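Long-range contact in bifunctional endomannanase/endoglucanase (Caldanaerobius polysaccharolyticus, PDB 3W0K), which probably hydrolyses beta-1,4 linkages in mannan and cellulose chains as a family 5 glycoside hydrolase: residues L146-V159 with L176-L189. Sequence-based numbering, arbitrary orientation.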
loop_
_atom_site.group_PDB
_atom_site.type_symbol
_atom_site.label_atom_id
_atom_site.label_comp_id
_atom_site.label_asym_id
_atom_site.label_seq_id
_atom_site.Cartn_x
_atom_site.Cartn_y
_atom_site.Cartn_z
ATOM N N LEU A 146 3.854 -19.675 -5.462
ATOM C CA LEU A 146 2.694 -19.296 -4.660
ATOM C C LEU A 146 1.409 -19.958 -5.133
ATOM O O LEU A 146 1.159 -20.080 -6.334
ATOM C CB LEU A 146 2.502 -17.769 -4.649
ATOM C CG LEU A 146 1.361 -17.207 -3.777
ATOM C CD1 LEU A 146 1.696 -15.811 -3.274
ATOM C CD2 LEU A 146 0.032 -17.180 -4.536
ATOM N N THR A 147 0.620 -20.419 -4.169
ATOM C CA THR A 147 -0.688 -21.015 -4.426
ATOM C C THR A 147 -1.594 -20.370 -3.386
ATOM O O THR A 147 -1.108 -19.822 -2.391
ATOM C CB THR A 147 -0.710 -22.551 -4.204
ATOM O OG1 THR A 147 -0.428 -22.853 -2.832
ATOM C CG2 THR A 147 0.305 -23.246 -5.097
ATOM N N ARG A 148 -2.900 -20.387 -3.614
ATOM C CA ARG A 148 -3.808 -19.807 -2.629
ATOM C C ARG A 148 -3.646 -20.531 -1.296
ATOM O O ARG A 148 -3.708 -19.915 -0.233
ATOM C CB ARG A 148 -5.262 -19.896 -3.094
ATOM C CG ARG A 148 -5.642 -18.905 -4.179
ATOM C CD ARG A 148 -7.139 -18.946 -4.412
ATOM N NE ARG A 148 -7.565 -18.114 -5.535
ATOM C CZ ARG A 148 -7.887 -16.826 -5.447
ATOM N NH1 ARG A 148 -7.826 -16.189 -4.283
ATOM N NH2 ARG A 148 -8.316 -16.186 -6.526
ATOM N N GLU A 149 -3.386 -21.836 -1.367
ATOM C CA GLU A 149 -3.213 -22.658 -0.176
ATOM C C GLU A 149 -1.970 -22.311 0.646
ATOM O O GLU A 149 -2.073 -22.117 1.858
ATOM C CB GLU A 149 -3.191 -24.142 -0.555
ATOM C CG GLU A 149 -3.147 -25.090 0.638
ATOM C CD GLU A 149 -3.210 -26.552 0.230
ATOM O OE1 GLU A 149 -4.015 -26.893 -0.664
ATOM O OE2 GLU A 149 -2.457 -27.363 0.812
ATOM N N ASN A 150 -0.799 -22.232 0.011
ATOM C CA ASN A 150 0.392 -21.915 0.793
ATOM C C ASN A 150 0.451 -20.463 1.262
ATOM O O ASN A 150 0.983 -20.179 2.336
ATOM C CB ASN A 150 1.709 -22.417 0.154
ATOM C CG ASN A 150 2.017 -21.800 -1.204
ATOM O OD1 ASN A 150 1.708 -20.642 -1.476
ATOM N ND2 ASN A 150 2.704 -22.571 -2.044
ATOM N N HIS A 151 -0.157 -19.560 0.497
ATOM C CA HIS A 151 -0.205 -18.156 0.891
ATOM C C HIS A 151 -1.108 -18.063 2.121
ATOM O O HIS A 151 -0.740 -17.450 3.123
ATOM C CB HIS A 151 -0.773 -17.287 -0.238
ATOM C CG HIS A 151 -1.140 -15.898 0.193
ATOM N ND1 HIS A 151 -2.437 -15.528 0.474
ATOM C CD2 HIS A 151 -0.380 -14.796 0.402
ATOM C CE1 HIS A 151 -2.462 -14.257 0.837
ATOM N NE2 HIS A 151 -1.226 -13.789 0.802
ATOM N N ALA A 152 -2.282 -18.691 2.049
ATOM C CA ALA A 152 -3.220 -18.673 3.169
ATOM C C ALA A 152 -2.597 -19.278 4.426
ATOM O O ALA A 152 -2.732 -18.727 5.517
ATOM C CB ALA A 152 -4.507 -19.415 2.799
ATOM N N SER A 153 -1.891 -20.395 4.266
ATOM C CA SER A 153 -1.248 -21.049 5.402
ATOM C C SER A 153 -0.232 -20.131 6.077
ATOM O O SER A 153 -0.188 -20.052 7.306
ATOM C CB SER A 153 -0.581 -22.358 4.970
ATOM O OG SER A 153 -1.556 -23.328 4.621
ATOM N N LEU A 154 0.553 -19.411 5.278
ATOM C CA LEU A 154 1.548 -18.493 5.825
ATOM C C LEU A 154 0.880 -17.311 6.522
ATOM O O LEU A 154 1.308 -16.896 7.594
ATOM C CB LEU A 154 2.501 -17.989 4.737
ATOM C CG LEU A 154 3.601 -17.034 5.228
ATOM C CD1 LEU A 154 4.458 -17.695 6.305
ATOM C CD2 LEU A 154 4.456 -16.593 4.045
ATOM N N ILE A 155 -0.159 -16.759 5.899
ATOM C CA ILE A 155 -0.883 -15.635 6.486
ATOM C C ILE A 155 -1.500 -16.050 7.822
ATOM O O ILE A 155 -1.375 -15.339 8.815
ATOM C CB ILE A 155 -1.981 -15.115 5.528
ATOM C CG1 ILE A 155 -1.341 -14.520 4.267
ATOM C CG2 ILE A 155 -2.865 -14.084 6.224
ATOM C CD1 ILE A 155 -0.451 -13.306 4.522
ATOM N N ILE A 156 -2.122 -17.227 7.850
ATOM C CA ILE A 156 -2.744 -17.736 9.070
ATOM C C ILE A 156 -1.703 -17.948 10.172
ATOM O O ILE A 156 -1.930 -17.577 11.327
ATOM C CB ILE A 156 -3.539 -19.032 8.784
ATOM C CG1 ILE A 156 -4.773 -18.698 7.937
ATOM C CG2 ILE A 156 -3.969 -19.701 10.088
ATOM C CD1 ILE A 156 -5.473 -19.913 7.360
ATOM N N ARG A 157 -0.542 -18.487 9.806
ATOM C CA ARG A 157 0.523 -18.708 10.777
ATOM C C ARG A 157 0.984 -17.374 11.370
ATOM O O ARG A 157 1.156 -17.248 12.580
ATOM C CB ARG A 157 1.722 -19.411 10.129
ATOM C CG ARG A 157 2.872 -19.604 11.104
ATOM C CD ARG A 157 4.149 -20.105 10.455
ATOM N NE ARG A 157 5.230 -20.090 11.436
ATOM C CZ ARG A 157 6.524 -20.191 11.151
ATOM N NH1 ARG A 157 6.932 -20.324 9.892
ATOM N NH2 ARG A 157 7.417 -20.111 12.130
ATOM N N THR A 158 1.170 -16.381 10.506
ATOM C CA THR A 158 1.629 -15.061 10.928
ATOM C C THR A 158 0.599 -14.344 11.797
ATOM O O THR A 158 0.949 -13.767 12.829
ATOM C CB THR A 158 1.999 -14.200 9.703
ATOM O OG1 THR A 158 2.927 -14.924 8.885
ATOM C CG2 THR A 158 2.657 -12.898 10.142
ATOM N N VAL A 159 -0.664 -14.401 11.384
ATOM C CA VAL A 159 -1.761 -13.774 12.119
ATOM C C VAL A 159 -1.887 -14.381 13.517
ATOM O O VAL A 159 -2.047 -13.659 14.503
ATOM C CB VAL A 159 -3.093 -13.912 11.348
ATOM C CG1 VAL A 159 -4.279 -13.581 12.244
ATOM C CG2 VAL A 159 -3.085 -12.981 10.139
ATOM N N LEU A 176 -3.739 -10.879 -3.739
ATOM C CA LEU A 176 -2.793 -11.642 -4.545
ATOM C C LEU A 176 -2.599 -10.989 -5.910
ATOM O O LEU A 176 -3.302 -10.038 -6.259
ATOM C CB LEU A 176 -3.291 -13.079 -4.721
ATOM C CG LEU A 176 -3.396 -13.889 -3.431
ATOM C CD1 LEU A 176 -3.983 -15.264 -3.734
ATOM C CD2 LEU A 176 -2.020 -14.016 -2.794
ATOM N N GLY A 177 -1.633 -11.492 -6.670
ATOM C CA GLY A 177 -1.371 -10.952 -7.993
ATOM C C GLY A 177 -1.069 -9.466 -8.002
ATOM O O GLY A 177 -1.593 -8.724 -8.837
ATOM N N GLY A 178 -0.225 -9.031 -7.069
ATOM C CA GLY A 178 0.138 -7.626 -6.988
ATOM C C GLY A 178 -0.934 -6.748 -6.368
ATOM O O GLY A 178 -1.061 -5.573 -6.725
ATOM N N GLY A 179 -1.685 -7.312 -5.424
ATOM C CA GLY A 179 -2.744 -6.575 -4.752
ATOM C C GLY A 179 -4.035 -6.470 -5.544
ATOM O O GLY A 179 -4.964 -5.777 -5.131
ATOM N N ASN A 180 -4.108 -7.203 -6.649
ATOM C CA ASN A 180 -5.278 -7.180 -7.533
ATOM C C ASN A 180 -6.381 -8.186 -7.245
ATOM O O ASN A 180 -7.560 -7.904 -7.470
ATOM C CB ASN A 180 -4.832 -7.429 -8.977
ATOM C CG ASN A 180 -4.031 -6.291 -9.548
ATOM O OD1 ASN A 180 -2.816 -6.393 -9.726
ATOM N ND2 ASN A 180 -4.712 -5.208 -9.871
ATOM N N ILE A 181 -5.982 -9.363 -6.776
ATOM C CA ILE A 181 -6.889 -10.485 -6.553
ATOM C C ILE A 181 -7.453 -10.687 -5.151
ATOM O O ILE A 181 -6.704 -10.836 -4.186
ATOM C CB ILE A 181 -6.201 -11.790 -7.032
ATOM C CG1 ILE A 181 -5.705 -11.623 -8.474
ATOM C CG2 ILE A 181 -7.139 -12.982 -6.915
ATOM C CD1 ILE A 181 -6.793 -11.297 -9.480
ATOM N N ALA A 182 -8.784 -10.749 -5.067
ATOM C CA ALA A 182 -9.494 -10.949 -3.804
ATOM C C ALA A 182 -9.220 -12.337 -3.229
ATOM O O ALA A 182 -8.972 -13.292 -3.971
ATOM C CB ALA A 182 -10.992 -10.742 -4.000
ATOM N N MET A 183 -9.315 -12.451 -1.908
ATOM C CA MET A 183 -9.024 -13.706 -1.223
ATOM C C MET A 183 -10.160 -14.202 -0.332
ATOM O O MET A 183 -10.084 -14.114 0.892
ATOM C CB MET A 183 -7.747 -13.529 -0.392
ATOM C CG MET A 183 -6.563 -13.030 -1.210
ATOM S SD MET A 183 -5.269 -12.262 -0.213
ATOM C CE MET A 183 -6.120 -10.769 0.361
ATOM N N PRO A 184 -11.213 -14.774 -0.937
ATOM C CA PRO A 184 -12.337 -15.273 -0.137
ATOM C C PRO A 184 -11.933 -16.364 0.855
ATOM O O PRO A 184 -12.573 -16.533 1.895
ATOM C CB PRO A 184 -13.318 -15.782 -1.200
ATOM C CG PRO A 184 -12.440 -16.128 -2.358
ATOM C CD PRO A 184 -11.442 -14.999 -2.375
ATOM N N GLU A 185 -10.831 -17.050 0.560
ATOM C CA GLU A 185 -10.324 -18.113 1.422
ATOM C C GLU A 185 -9.816 -17.589 2.767
ATOM O O GLU A 185 -9.645 -18.358 3.711
ATOM C CB GLU A 185 -9.225 -18.922 0.711
ATOM C CG GLU A 185 -7.955 -18.138 0.341
ATOM C CD GLU A 185 -8.048 -17.393 -0.991
ATOM O OE1 GLU A 185 -9.154 -17.244 -1.552
ATOM O OE2 GLU A 185 -6.996 -16.952 -1.490
ATOM N N LEU A 186 -9.592 -16.279 2.856
ATOM C CA LEU A 186 -9.115 -15.669 4.096
ATOM C C LEU A 186 -10.135 -14.689 4.686
ATOM O O LEU A 186 -9.818 -13.917 5.593
ATOM C CB LEU A 186 -7.775 -14.962 3.858
ATOM C CG LEU A 186 -6.566 -15.870 3.605
ATOM C CD1 LEU A 186 -5.403 -15.056 3.064
ATOM C CD2 LEU A 186 -6.176 -16.594 4.891
ATOM N N ALA A 187 -11.368 -14.759 4.194
ATOM C CA ALA A 187 -12.445 -13.878 4.647
ATOM C C ALA A 187 -12.787 -13.985 6.136
ATOM O O ALA A 187 -13.107 -12.982 6.776
ATOM C CB ALA A 187 -13.697 -14.120 3.809
ATOM N N HIS A 188 -12.704 -15.193 6.687
ATOM C CA HIS A 188 -13.042 -15.426 8.089
ATOM C C HIS A 188 -11.922 -15.167 9.097
ATOM O O HIS A 188 -12.103 -15.388 10.298
ATOM C CB HIS A 188 -13.581 -16.845 8.259
ATOM N N LEU A 189 -10.788 -14.654 8.626
ATOM C CA LEU A 189 -9.649 -14.398 9.506
ATOM C C LEU A 189 -9.763 -13.131 10.361
ATOM O O LEU A 189 -8.980 -12.935 11.291
ATOM C CB LEU A 189 -8.353 -14.385 8.691
ATOM C CG LEU A 189 -7.039 -14.604 9.443
ATOM C CD1 LEU A 189 -7.108 -15.875 10.284
ATOM C CD2 LEU A 189 -5.899 -14.690 8.439
HETATM O O HOH W 1 -4.615 -17.258 -0.124
HETATM O O HOH W 2 -10.307 -13.980 -6.332
#
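Arg-148 reaches across to Ala-182 and Glu-185 and spends one nitrogen, NH1, on two acceptors lying in its guanidinium plane. NH1 meets the syn lone pair of Glu-185 OE2 at 3.0 Å in a salt bridge, the carboxylate standing at 90° to the guanidinium, and gives Ala-182 O a nearly straight bond of 3.1 Å (168°). NH2 lies against Ile-181 CG2, and a water accepts from NH2 and donates to Ala-182 O. Leu-176 CD2 sits 3.5 Å from the centroid of the His-151 ring in a CH-pi contact, while Ile-155 CG1 lies over the opposite face nearer its rim. A second water, in the ring plane, ties His-151 ND1 to Glu-185 OE2 and Arg-148 O. Farther along the helix, Leu-186 CD2 packs on Ala-152 CB (3.9 Å), and Leu-189, its CG anti to the backbone N (chi1 -160°), brings CD2 against both Ile-155 CG2 and Val-159 CG2. Outside the pair, Ile-173 of barrel strand 170-174 backs Ile-155, Met-183 and Leu-186. A methionine in place of Arg-148 would probably leave the Glu-185 carboxylate without its countercharge. In this TIM barrel, a salt bridge and directional hydrogen bonds probably hold the segment after strand 170-174 to the first turn of helix 148-165, and apolar contacts continue the join.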